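Local coordinates for AmbC (Sorangium cellulosum, PDB 5O15), which catalyses, as a bifunctional dehydratase-cyclase domain, dehydration and heterocycle-forming cyclisation of a polyketide intermediate on the way to ambruticin, at residues S37-T42 with R94-L99; V80-I85 with A241-A246; V116-D121 with T129-G134; Q269-I274 with T289-W294. One frame throughout, in Å; residues are numbered along the deposited sequence.

Interaction 1 (S37-T42 with R94-L99); sequences SGRLST and RGAVTL
An antiparallel strand pair near one end of the double hotdog joins strand 37-41 to strand 96-99, with Gly-38 facing Leu-99 and Leu-40 facing Val-97 as hydrogen-bonded pairs. The central bond is nearly straight: Leu-40 N donates to Val-97 O at 2.8 Å with 172° at the hydrogen. Beyond the strand end Thr-42 N continues the ladder to Gly-95 O at 2.9 Å, while the Thr-42 hydroxyl, OG1, is hydrogen-bonded to Pro-92 O, so the loop before strand 96-99 is tied down here as well. At the other end one water bridges the strands, 2.8 Å from Ser-37 OG and donating to Leu-99 O.

The two faces differ. On the buried one Leu-40 CB rests 3.9 Å from Val-97 CG2 and 4.1 Å from Leu-99 CD1, and the leucine reaches on to Trp-21 and Leu-59. On the other, Arg-39 stretches across its neighbour strand: the extended chain brings NE to 3.5 Å from Ala-96 CB, and chi4 (-84°) turns the guanidinium so that one face lies over that methyl, 3.2 Å from the plane and toward the rim. Asp-121 and Glu-44 lie near it as long, weak ion pairs. The whole is an antiparallel ladder near the edge of the first hotdog, with Leu-40, Val-97 and Leu-99 on its buried face.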
loop_
_atom_site.group_PDB
_atom_site.type_symbol
_atom_site.label_atom_id
_atom_site.label_comp_id
_atom_site.label_asym_id
_atom_site.label_seq_id
_atom_site.Cartn_x
_atom_site.Cartn_y
_atom_site.Cartn_z
ATOM N N SER A 37 2.258 19.418 -1.088
ATOM C CA SER A 37 0.852 19.647 -1.348
ATOM C C SER A 37 0.475 19.054 -2.695
ATOM O O SER A 37 1.295 19.009 -3.613
ATOM C CB SER A 37 0.550 21.153 -1.383
ATOM O OG SER A 37 0.861 21.763 -0.155
ATOM N N GLY A 38 -0.777 18.652 -2.819
ATOM C CA GLY A 38 -1.241 18.209 -4.111
ATOM C C GLY A 38 -2.724 17.954 -4.109
ATOM O O GLY A 38 -3.464 18.424 -3.242
ATOM N N ARG A 39 -3.157 17.219 -5.128
ATOM C CA ARG A 39 -4.573 17.014 -5.375
ATOM C C ARG A 39 -4.752 15.620 -5.943
ATOM O O ARG A 39 -3.983 15.194 -6.810
ATOM C CB ARG A 39 -5.080 17.999 -6.431
ATOM C CG ARG A 39 -6.577 18.025 -6.638
ATOM C CD ARG A 39 -6.958 19.317 -7.355
ATOM N NE ARG A 39 -8.361 19.352 -7.758
ATOM C CZ ARG A 39 -8.841 18.809 -8.873
ATOM N NH1 ARG A 39 -8.031 18.172 -9.712
ATOM N NH2 ARG A 39 -10.136 18.897 -9.154
ATOM N N LEU A 40 -5.770 14.923 -5.465
ATOM C CA LEU A 40 -6.118 13.596 -5.956
ATOM C C LEU A 40 -7.526 13.682 -6.530
ATOM O O LEU A 40 -8.502 13.786 -5.779
ATOM C CB LEU A 40 -6.041 12.610 -4.803
ATOM C CG LEU A 40 -5.805 11.166 -5.183
ATOM C CD1 LEU A 40 -5.524 10.351 -3.935
ATOM C CD2 LEU A 40 -6.991 10.633 -5.943
ATOM N N SER A 41 -7.627 13.665 -7.856
ATOM C CA SER A 41 -8.913 13.683 -8.547
ATOM C C SER A 41 -9.365 12.270 -8.891
ATOM O O SER A 41 -8.600 11.504 -9.481
ATOM C CB SER A 41 -8.788 14.452 -9.855
ATOM O OG SER A 41 -9.910 14.225 -10.682
ATOM N N THR A 42 -10.607 11.936 -8.536
ATOM C CA THR A 42 -11.170 10.642 -8.896
ATOM C C THR A 42 -11.722 10.634 -10.316
ATOM O O THR A 42 -12.192 9.585 -10.779
ATOM C CB THR A 42 -12.258 10.205 -7.899
ATOM O OG1 THR A 42 -13.389 11.093 -7.977
ATOM C CG2 THR A 42 -11.726 10.129 -6.444
ATOM N N ARG A 94 -17.063 11.684 -8.005
ATOM C CA ARG A 94 -16.619 12.488 -9.134
ATOM C C ARG A 94 -16.132 13.832 -8.607
ATOM O O ARG A 94 -16.807 14.855 -8.746
ATOM C CB ARG A 94 -17.757 12.662 -10.151
ATOM C CG ARG A 94 -17.382 13.514 -11.365
ATOM C CD ARG A 94 -18.428 13.451 -12.471
ATOM N NE ARG A 94 -18.582 12.093 -12.987
ATOM C CZ ARG A 94 -17.834 11.555 -13.949
ATOM N NH1 ARG A 94 -16.856 12.252 -14.520
ATOM N NH2 ARG A 94 -18.064 10.308 -14.338
ATOM N N GLY A 95 -14.970 13.830 -7.980
ATOM C CA GLY A 95 -14.455 15.042 -7.383
ATOM C C GLY A 95 -13.002 14.867 -7.046
ATOM O O GLY A 95 -12.313 14.024 -7.609
ATOM N N ALA A 96 -12.532 15.692 -6.121
ATOM C CA ALA A 96 -11.117 15.676 -5.773
ATOM C C ALA A 96 -10.933 16.020 -4.309
ATOM O O ALA A 96 -11.784 16.663 -3.687
ATOM C CB ALA A 96 -10.329 16.651 -6.648
ATOM N N VAL A 97 -9.821 15.549 -3.764
ATOM C CA VAL A 97 -9.384 15.946 -2.439
ATOM C C VAL A 97 -8.025 16.611 -2.572
ATOM O O VAL A 97 -7.211 16.275 -3.436
ATOM C CB VAL A 97 -9.329 14.786 -1.421
ATOM C CG1 VAL A 97 -10.695 14.161 -1.234
ATOM C CG2 VAL A 97 -8.339 13.761 -1.871
ATOM N N THR A 98 -7.788 17.565 -1.703
ATOM C CA THR A 98 -6.482 18.167 -1.573
ATOM C C THR A 98 -5.697 17.343 -0.564
ATOM O O THR A 98 -6.249 16.869 0.435
ATOM C CB THR A 98 -6.619 19.621 -1.086
ATOM O OG1 THR A 98 -7.427 20.352 -2.007
ATOM C CG2 THR A 98 -5.295 20.309 -1.051
ATOM N N LEU A 99 -4.408 17.187 -0.824
ATOM C CA LEU A 99 -3.516 16.413 0.018
ATOM C C LEU A 99 -2.450 17.309 0.626
ATOM O O LEU A 99 -2.033 18.316 0.032
ATOM C CB LEU A 99 -2.785 15.368 -0.825
ATOM C CG LEU A 99 -3.656 14.347 -1.552
ATOM C CD1 LEU A 99 -2.778 13.420 -2.389
ATOM C CD2 LEU A 99 -4.414 13.556 -0.539
HETATM O O HOH W 1 -1.532 21.081 1.042
#

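Interaction 2 (V80-I85 with A241-A246); sequences VSELTI and AWSDVA
Leu-83 and Trp-242 sit opposite each other on the well-packed face of this contact, where strand 80-85 meets strand 241-246. Their side chains lie side by side and point the same way, Leu-83 CD2 coming within 4.1 Å of Trp-242 CD1. Ile-85 CD1 approaches the indole at its edge, 4.3 Å from NE1. Farther along this face Val-80 and Val-245 meet through their CB atoms at 4.2 Å. Helix 61-75 packs on Val-80, Leu-83 and Trp-242, and helix 211-225 touches Trp-242 through Leu-214 and Leu-218, so the indole is held between elements of both halves of the protein.

The reverse face is polar and looser. In the conformers given, the Ser-243 hydroxyl donates to Glu-82 OE1 at 2.6 Å, on the syn side of the carboxylate; the bend of the glutamate at chi2 (-62°) brings CD round toward Ser-243. Both residues have a second conformer, so this link is probably not permanent. Near the end, a water donates to Asp-244 OD1 at 2.6 Å and also binds Ser-81 OG, which is hydrogen-bonded to Arg-111 besides.

Asp-244 and Val-245 both face Val-80, Asp-244 with a positive phi of 52°, and Asp-244 N reaches Ser-81 O at 2.9 Å. This is a G1 beta bulge, set in the antiparallel seam that joins the two hotdogs of a double hotdog fold.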
loop_
_atom_site.group_PDB
_atom_site.type_symbol
_atom_site.label_atom_id
_atom_site.label_comp_id
_atom_site.label_asym_id
_atom_site.label_seq_id
_atom_site.Cartn_x
_atom_site.Cartn_y
_atom_site.Cartn_z
ATOM N N VAL A 80 10.657 4.554 4.620
ATOM C CA VAL A 80 9.598 4.769 5.582
ATOM C C VAL A 80 9.836 3.785 6.711
ATOM O O VAL A 80 9.580 2.584 6.584
ATOM C CB VAL A 80 8.228 4.589 4.940
ATOM C CG1 VAL A 80 7.126 4.809 5.952
ATOM C CG2 VAL A 80 8.101 5.512 3.752
ATOM N N SER A 81 10.374 4.287 7.820
ATOM C CA SER A 81 10.661 3.422 8.943
ATOM C C SER A 81 9.380 2.912 9.602
ATOM O O SER A 81 9.290 1.729 9.950
ATOM C CB SER A 81 11.500 4.212 9.937
ATOM O OG SER A 81 11.614 3.532 11.174
ATOM N N GLU A 82 8.390 3.771 9.787
ATOM C CA GLU A 82 7.121 3.359 10.372
ATOM C C GLU A 82 6.013 4.192 9.758
ATOM O O GLU A 82 6.221 5.380 9.471
ATOM C CB GLU A 82 7.091 3.560 11.896
ATOM C CG GLU A 82 8.202 2.865 12.684
ATOM C CD GLU A 82 8.175 1.341 12.553
ATOM O OE1 GLU A 82 7.101 0.767 12.212
ATOM O OE2 GLU A 82 9.242 0.707 12.792
ATOM N N LEU A 83 4.857 3.569 9.559
ATOM C CA LEU A 83 3.657 4.245 9.113
ATOM C C LEU A 83 2.479 3.610 9.840
ATOM O O LEU A 83 2.320 2.389 9.838
ATOM C CB LEU A 83 3.507 4.149 7.586
ATOM C CG LEU A 83 2.327 4.945 6.995
ATOM C CD1 LEU A 83 2.588 5.406 5.563
ATOM C CD2 LEU A 83 0.996 4.236 7.059
ATOM N N THR A 84 1.666 4.442 10.458
ATOM C CA THR A 84 0.424 4.038 11.085
ATOM C C THR A 84 -0.704 4.703 10.323
ATOM O O THR A 84 -0.596 5.871 9.946
ATOM C CB THR A 84 0.369 4.471 12.550
ATOM O OG1 THR A 84 1.490 3.920 13.248
ATOM C CG2 THR A 84 -0.912 3.962 13.212
ATOM N N ILE A 85 -1.750 3.931 10.042
ATOM C CA ILE A 85 -2.947 4.457 9.414
ATOM C C ILE A 85 -3.924 4.805 10.530
ATOM O O ILE A 85 -4.274 3.958 11.348
ATOM C CB ILE A 85 -3.550 3.458 8.422
ATOM C CG1 ILE A 85 -2.498 3.139 7.345
ATOM C CG2 ILE A 85 -4.819 4.047 7.839
ATOM C CD1 ILE A 85 -2.927 2.114 6.330
ATOM N N ALA A 241 -0.678 -0.751 9.928
ATOM C CA ALA A 241 0.687 -0.334 10.188
ATOM C C ALA A 241 1.642 -0.995 9.217
ATOM O O ALA A 241 1.431 -2.138 8.804
ATOM C CB ALA A 241 1.117 -0.634 11.617
ATOM N N TRP A 242 2.683 -0.263 8.861
ATOM C CA TRP A 242 3.762 -0.712 8.011
ATOM C C TRP A 242 5.075 -0.330 8.672
ATOM O O TRP A 242 5.172 0.705 9.359
ATOM C CB TRP A 242 3.715 -0.035 6.645
ATOM C CG TRP A 242 2.497 -0.302 5.849
ATOM C CD1 TRP A 242 1.257 0.231 6.024
ATOM C CD2 TRP A 242 2.396 -1.189 4.731
ATOM N NE1 TRP A 242 0.398 -0.252 5.074
ATOM C CE2 TRP A 242 1.073 -1.118 4.260
ATOM C CE3 TRP A 242 3.318 -1.989 4.066
ATOM C CZ2 TRP A 242 0.628 -1.857 3.179
ATOM C CZ3 TRP A 242 2.885 -2.728 2.977
ATOM C CH2 TRP A 242 1.537 -2.668 2.549
ATOM N N SER A 243 6.103 -1.146 8.449
ATOM C CA SER A 243 7.445 -0.868 8.954
ATOM C C SER A 243 8.466 -1.105 7.854
ATOM O O SER A 243 8.305 -2.026 7.039
ATOM C CB SER A 243 7.808 -1.760 10.150
ATOM O OG SER A 243 6.889 -1.609 11.212
ATOM N N ASP A 244 9.517 -0.294 7.839
ATOM C CA ASP A 244 10.681 -0.517 7.013
ATOM C C ASP A 244 10.331 -0.739 5.547
ATOM O O ASP A 244 10.622 -1.796 4.956
ATOM C CB ASP A 244 11.517 -1.666 7.551
ATOM C CG ASP A 244 12.155 -1.324 8.857
ATOM O OD1 ASP A 244 12.522 -0.151 9.090
ATOM O OD2 ASP A 244 12.253 -2.247 9.667
ATOM N N VAL A 245 9.712 0.254 4.939
ATOM C CA VAL A 245 9.316 0.188 3.528
ATOM C C VAL A 245 10.305 1.014 2.725
ATOM O O VAL A 245 10.445 2.235 2.962
ATOM C CB VAL A 245 7.903 0.729 3.313
ATOM C CG1 VAL A 245 7.489 0.466 1.883
ATOM C CG2 VAL A 245 6.920 0.108 4.270
ATOM N N ALA A 246 11.015 0.391 1.801
ATOM C CA ALA A 246 12.021 1.111 1.034
ATOM C C ALA A 246 11.899 0.686 -0.425
ATOM O O ALA A 246 11.708 -0.518 -0.738
ATOM C CB ALA A 246 13.421 0.789 1.525
HETATM O O HOH W 2 13.069 1.292 11.199
#

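Interaction 3 (V116-D121 with T129-G134); sequences VHSRPD and TAHARG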
loop_
_atom_site.group_PDB
_atom_site.type_symbol
_atom_site.label_atom_id
_atom_site.label_comp_id
_atom_site.label_asym_id
_atom_site.label_seq_id
_atom_site.Cartn_x
_atom_site.Cartn_y
_atom_site.Cartn_z
ATOM N N VAL A 116 0.242 12.464 6.855
ATOM C CA VAL A 116 -0.478 12.614 5.594
ATOM C C VAL A 116 -1.901 13.025 5.921
ATOM O O VAL A 116 -2.559 12.364 6.728
ATOM C CB VAL A 116 -0.490 11.291 4.811
ATOM C CG1 VAL A 116 -1.230 11.463 3.504
ATOM C CG2 VAL A 116 0.929 10.802 4.614
ATOM N N HIS A 117 -2.396 14.070 5.244
ATOM C CA HIS A 117 -3.701 14.660 5.517
ATOM C C HIS A 117 -4.434 14.916 4.217
ATOM O O HIS A 117 -3.811 15.062 3.166
ATOM C CB HIS A 117 -3.502 16.025 6.144
ATOM C CG HIS A 117 -2.329 16.085 7.039
ATOM N ND1 HIS A 117 -2.499 15.937 8.377
ATOM C CD2 HIS A 117 -0.994 16.223 6.829
ATOM C CE1 HIS A 117 -1.344 16.087 8.996
ATOM N NE2 HIS A 117 -0.405 16.243 8.072
ATOM N N SER A 118 -5.756 15.049 4.313
ATOM C CA SER A 118 -6.525 15.478 3.160
ATOM C C SER A 118 -7.662 16.372 3.601
ATOM O O SER A 118 -8.036 16.403 4.769
ATOM C CB SER A 118 -7.062 14.294 2.358
ATOM O OG SER A 118 -8.244 13.812 2.922
ATOM N N ARG A 119 -8.209 17.088 2.631
ATOM C CA ARG A 119 -9.430 17.844 2.844
ATOM C C ARG A 119 -10.200 17.891 1.535
ATOM O O ARG A 119 -9.588 17.844 0.464
ATOM C CB ARG A 119 -9.144 19.262 3.362
ATOM C CG ARG A 119 -8.514 20.204 2.370
ATOM C CD ARG A 119 -8.329 21.630 2.944
ATOM N NE ARG A 119 -7.920 22.524 1.866
ATOM C CZ ARG A 119 -7.253 23.662 2.013
ATOM N NH1 ARG A 119 -6.894 24.109 3.217
ATOM N NH2 ARG A 119 -6.946 24.363 0.930
ATOM N N PRO A 120 -11.533 17.987 1.580
ATOM C CA PRO A 120 -12.297 18.063 0.330
ATOM C C PRO A 120 -11.850 19.247 -0.516
ATOM O O PRO A 120 -11.576 20.333 -0.004
ATOM C CB PRO A 120 -13.750 18.224 0.800
ATOM C CG PRO A 120 -13.779 17.698 2.187
ATOM C CD PRO A 120 -12.407 17.956 2.766
ATOM N N ASP A 121 -11.773 19.022 -1.824
ATOM C CA ASP A 121 -11.235 20.022 -2.733
ATOM C C ASP A 121 -12.256 21.134 -2.925
ATOM O O ASP A 121 -13.445 20.870 -3.120
ATOM C CB ASP A 121 -10.909 19.352 -4.069
ATOM C CG ASP A 121 -10.301 20.300 -5.078
ATOM O OD1 ASP A 121 -9.210 20.846 -4.811
ATOM O OD2 ASP A 121 -10.911 20.473 -6.154
ATOM N N THR A 129 -7.983 16.440 7.593
ATOM C CA THR A 129 -8.136 15.142 8.245
ATOM C C THR A 129 -6.804 14.403 8.162
ATOM O O THR A 129 -6.258 14.261 7.074
ATOM C CB THR A 129 -9.223 14.298 7.560
ATOM O OG1 THR A 129 -10.508 14.935 7.689
ATOM C CG2 THR A 129 -9.312 12.912 8.187
ATOM N N ALA A 130 -6.300 13.916 9.301
ATOM C CA ALA A 130 -5.079 13.119 9.319
ATOM C C ALA A 130 -5.415 11.677 8.963
ATOM O O ALA A 130 -6.322 11.077 9.542
ATOM C CB ALA A 130 -4.461 13.137 10.706
ATOM N N HIS A 131 -4.707 11.122 7.992
ATOM C CA HIS A 131 -4.907 9.736 7.626
ATOM C C HIS A 131 -3.802 8.821 8.099
ATOM O O HIS A 131 -4.089 7.660 8.412
ATOM C CB HIS A 131 -5.057 9.619 6.108
ATOM C CG HIS A 131 -6.213 10.390 5.578
ATOM N ND1 HIS A 131 -7.513 10.041 5.851
ATOM C CD2 HIS A 131 -6.274 11.536 4.859
ATOM C CE1 HIS A 131 -8.331 10.932 5.310
ATOM N NE2 HIS A 131 -7.603 11.845 4.691
ATOM N N ALA A 132 -2.559 9.304 8.172
ATOM C CA ALA A 132 -1.420 8.441 8.426
ATOM C C ALA A 132 -0.342 9.296 9.065
ATOM O O ALA A 132 -0.248 10.494 8.814
ATOM C CB ALA A 132 -0.863 7.786 7.154
ATOM N N ARG A 133 0.459 8.665 9.906
ATOM C CA ARG A 133 1.599 9.289 10.535
ATOM C C ARG A 133 2.718 8.295 10.611
ATOM O O ARG A 133 2.495 7.096 10.561
ATOM C CB ARG A 133 1.268 9.692 11.985
ATOM C CG ARG A 133 0.206 10.721 12.125
ATOM C CD ARG A 133 -0.024 11.137 13.584
ATOM N NE ARG A 133 -1.049 12.184 13.607
ATOM C CZ ARG A 133 -0.800 13.465 13.342
ATOM N NH1 ARG A 133 0.445 13.861 13.093
ATOM N NH2 ARG A 133 -1.788 14.347 13.362
ATOM N N GLY A 134 3.929 8.779 10.769
ATOM C CA GLY A 134 5.009 7.845 10.933
ATOM C C GLY A 134 6.341 8.529 11.008
ATOM O O GLY A 134 6.448 9.705 11.380
HETATM O O HOH W 3 -11.053 16.707 5.961
#
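The carbonyl oxygen of Val-116 is gripped by two successive amides of the facing strand: His-131 N donates at 2.8 Å, and Ala-132 N adds a weak bond at 3.4 Å. Val-116 N in turn donates to Ala-132 O at 2.8 Å. With His-131 and Ala-132 both set against Val-116, strand 129-134 carries a classic beta bulge, and the pairing shifts by one residue before His-117 meets Ala-130.

The His-131 side chain reaches Ser-118. Its NE2 lies 2.7 Å from Ser-118 OG, a hydrogen bond in which either atom could be the donor, and Ser-118 CB sits in the ring plane at the edge. The serine meets it because OG stands between the backbone N and the carbonyl carbon (chi1 83°), the crowded position. Strands 112-120 and 129-137 form a beta hairpin of the first hotdog, and the imidazole has partners beyond it: ND1 bonds Ala-87 O, while the ring of Phe-64 from helix 61-75 lies nearly parallel. An alanine in place of His-131 would probably leave Ser-118 OG and Ala-87 O without their mates and open a gap beside Phe-64.

On the opposite face His-117 holds its CB 3.4 Å from Thr-129 O and its ND1 4.1 Å from Ala-130 CB, with NE2 bonded to Thr-102. Toward the hairpin's loop Thr-129 N donates to Ser-118 O, and Thr-129 OG1 gives its proton to a water at 2.5 Å that in turn donates to Ser-118 O at 3.3 Å.

Interaction 4 (Q269-I274 with T289-W294); sequences QLAASI and TFRARW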
loop_
_atom_site.group_PDB
_atom_site.type_symbol
_atom_site.label_atom_id
_atom_site.label_comp_id
_atom_site.label_asym_id
_atom_site.label_seq_id
_atom_site.Cartn_x
_atom_site.Cartn_y
_atom_site.Cartn_z
ATOM N N GLN A 269 -5.359 -10.395 14.094
ATOM C CA GLN A 269 -4.397 -9.699 13.254
ATOM C C GLN A 269 -3.688 -10.654 12.311
ATOM O O GLN A 269 -3.578 -11.856 12.557
ATOM C CB GLN A 269 -3.328 -9.003 14.078
ATOM C CG GLN A 269 -3.854 -7.875 14.899
ATOM C CD GLN A 269 -2.753 -7.057 15.514
ATOM O OE1 GLN A 269 -1.582 -7.159 15.140
ATOM N NE2 GLN A 269 -3.126 -6.227 16.455
ATOM N N LEU A 270 -3.201 -10.070 11.229
ATOM C CA LEU A 270 -2.386 -10.715 10.219
ATOM C C LEU A 270 -1.146 -9.855 10.052
ATOM O O LEU A 270 -1.237 -8.625 10.067
ATOM C CB LEU A 270 -3.178 -10.759 8.901
ATOM C CG LEU A 270 -2.696 -11.512 7.679
ATOM C CD1 LEU A 270 -2.455 -12.969 8.004
ATOM C CD2 LEU A 270 -3.759 -11.350 6.606
ATOM N N ALA A 271 0.013 -10.490 9.897
ATOM C CA ALA A 271 1.265 -9.757 9.758
ATOM C C ALA A 271 2.162 -10.506 8.789
ATOM O O ALA A 271 2.174 -11.736 8.770
ATOM C CB ALA A 271 1.981 -9.570 11.107
ATOM N N ALA A 272 2.909 -9.764 7.979
ATOM C CA ALA A 272 3.769 -10.361 6.974
ATOM C C ALA A 272 4.827 -9.348 6.551
ATOM O O ALA A 272 4.660 -8.147 6.716
ATOM C CB ALA A 272 2.953 -10.800 5.764
ATOM N N SER A 273 5.906 -9.855 5.954
ATOM C CA SER A 273 6.861 -9.057 5.198
ATOM C C SER A 273 6.554 -9.204 3.715
ATOM O O SER A 273 5.957 -10.204 3.280
ATOM C CB SER A 273 8.311 -9.510 5.464
ATOM O OG SER A 273 8.515 -10.842 4.991
ATOM N N ILE A 274 6.968 -8.220 2.933
ATOM C CA ILE A 274 6.739 -8.221 1.491
ATOM C C ILE A 274 8.033 -7.884 0.798
ATOM O O ILE A 274 8.652 -6.854 1.116
ATOM C CB ILE A 274 5.657 -7.211 1.067
ATOM C CG1 ILE A 274 4.336 -7.506 1.758
ATOM C CG2 ILE A 274 5.505 -7.172 -0.455
ATOM C CD1 ILE A 274 3.287 -6.424 1.585
ATOM N N THR A 289 7.578 -5.108 7.536
ATOM C CA THR A 289 6.354 -5.552 8.175
ATOM C C THR A 289 5.163 -4.809 7.590
ATOM O O THR A 289 5.218 -3.600 7.300
ATOM C CB THR A 289 6.367 -5.319 9.702
ATOM O OG1 THR A 289 7.635 -5.712 10.256
ATOM C CG2 THR A 289 5.271 -6.137 10.371
ATOM N N PHE A 290 4.097 -5.556 7.454
ATOM C CA PHE A 290 2.754 -5.067 7.217
ATOM C C PHE A 290 1.884 -5.694 8.297
ATOM O O PHE A 290 2.033 -6.887 8.562
ATOM C CB PHE A 290 2.324 -5.683 5.797
ATOM C CG PHE A 290 0.856 -5.657 5.544
ATOM C CD1 PHE A 290 0.232 -4.498 5.160
ATOM C CD2 PHE A 290 0.089 -6.822 5.634
ATOM C CE1 PHE A 290 -1.114 -4.470 4.931
ATOM C CE2 PHE A 290 -1.268 -6.786 5.415
ATOM C CZ PHE A 290 -1.866 -5.607 5.060
ATOM N N ARG A 291 0.983 -4.926 8.918
ATOM C CA ARG A 291 0.081 -5.469 9.927
ATOM C C ARG A 291 -1.338 -5.073 9.600
ATOM O O ARG A 291 -1.594 -3.902 9.299
ATOM C CB ARG A 291 0.419 -4.944 11.310
ATOM C CG ARG A 291 1.799 -5.261 11.730
ATOM C CD ARG A 291 1.913 -5.161 13.227
ATOM N NE ARG A 291 3.303 -5.199 13.641
ATOM C CZ ARG A 291 4.008 -6.313 13.816
ATOM N NH1 ARG A 291 3.456 -7.505 13.619
ATOM N NH2 ARG A 291 5.276 -6.231 14.194
ATOM N N ALA A 292 -2.252 -6.039 9.695
ATOM C CA ALA A 292 -3.657 -5.804 9.433
ATOM C C ALA A 292 -4.490 -6.373 10.565
ATOM O O ALA A 292 -4.071 -7.301 11.257
ATOM C CB ALA A 292 -4.082 -6.486 8.129
ATOM N N ARG A 293 -5.674 -5.802 10.738
ATOM C CA ARG A 293 -6.635 -6.241 11.735
ATOM C C ARG A 293 -7.982 -6.464 11.070
ATOM O O ARG A 293 -8.412 -5.642 10.263
ATOM C CB ARG A 293 -6.790 -5.150 12.806
ATOM C CG ARG A 293 -7.756 -5.457 13.900
ATOM C CD ARG A 293 -7.814 -4.332 14.931
ATOM N NE ARG A 293 -6.553 -4.150 15.648
ATOM C CZ ARG A 293 -5.725 -3.115 15.507
ATOM N NH1 ARG A 293 -5.997 -2.129 14.658
ATOM N NH2 ARG A 293 -4.618 -3.058 16.236
ATOM N N TRP A 294 -8.647 -7.555 11.438
ATOM C CA TRP A 294 -9.972 -7.843 10.903
ATOM C C TRP A 294 -10.958 -6.737 11.248
ATOM O O TRP A 294 -10.998 -6.263 12.388
ATOM C CB TRP A 294 -10.470 -9.178 11.448
ATOM C CG TRP A 294 -9.813 -10.360 10.799
ATOM C CD1 TRP A 294 -8.608 -10.923 11.119
ATOM C CD2 TRP A 294 -10.321 -11.104 9.700
ATOM N NE1 TRP A 294 -8.351 -11.995 10.294
ATOM C CE2 TRP A 294 -9.392 -12.118 9.413
ATOM C CE3 TRP A 294 -11.485 -11.021 8.937
ATOM C CZ2 TRP A 294 -9.589 -13.036 8.407
ATOM C CZ3 TRP A 294 -11.681 -11.943 7.925
ATOM C CH2 TRP A 294 -10.733 -12.931 7.666
HETATM O O HOH W 4 -6.442 -6.495 17.283
#
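Gln-269 and Arg-293 lie side by side on the outer face of this strand pair, pointing the same way with amide and guanidinium planes 86° apart. Gln-269 NE2 and Arg-293 NH2 are 3.5 Å from each other, and since both groups are donors they share an acceptor instead: one water, in the guanidinium plane, takes a bond from Arg-293 NE at 2.9 Å and a weak one from Gln-269 NE2. Nearer the strands the glutamine's CB packs 3.4 Å from Ala-292 O. Next along the same face, Arg-291 brings NH1 to 3.6 Å from the Ala-271 methyl, CB. Thr-289 CG2 of the arginine's own strand stands over the centre of that guanidinium.

These residues belong to the hairpin of strands 269-277 and 283-295 in the second hotdog. Its ladder is regular: Leu-270 pairs with Ala-292 through two bonds, Ala-292 N reaching Leu-270 O at 2.8 Å, and Ala-272 pairs with Phe-290 likewise. On the inner face each cross-strand pair sets an alanine against a larger residue, Ala-292 facing Leu-270 and Ala-272 facing Phe-290. Ile-274 CD1 approaches Phe-290 CB at 4.4 Å.

A second shell lies against both faces. Helix 211-225 packs on Leu-270, Ile-274 and Phe-290, and in the conformer given the Phe-290 ring meets Trp-242 edge-to-face. Outside, Phe-240 of the adjoining strand touches Gln-269 and Arg-291 and makes a cation-pi contact with Arg-293, while Arg-291 has a long, weak ion pair with Glu-262. Past the end of the ladder, Trp-294 takes a cation-pi contact from Arg-233.

Overall arrangement
The four contacts run across the double hotdog in the order 1, 3, 2, 4. Interactions 1 and 3, centres 11 Å apart, are stitched by Thr-98 N to Arg-119 O at 2.8 Å, strand 96-103 lying beside strand 112-120. Interaction 3 passes to interaction 2 through Thr-84 N and Arg-133 O, also 2.8 Å apart. Interaction 2 meets interaction 4 through Ala-241 O and Arg-291 N, their centres again 11 Å apart. Interactions 1 and 4 lie on opposite sides of the chain's centre, about 28 Å between centres. Interaction 2 is the strand pair that joins the two hotdogs, and the active site of dehydratases of this family draws residues from both.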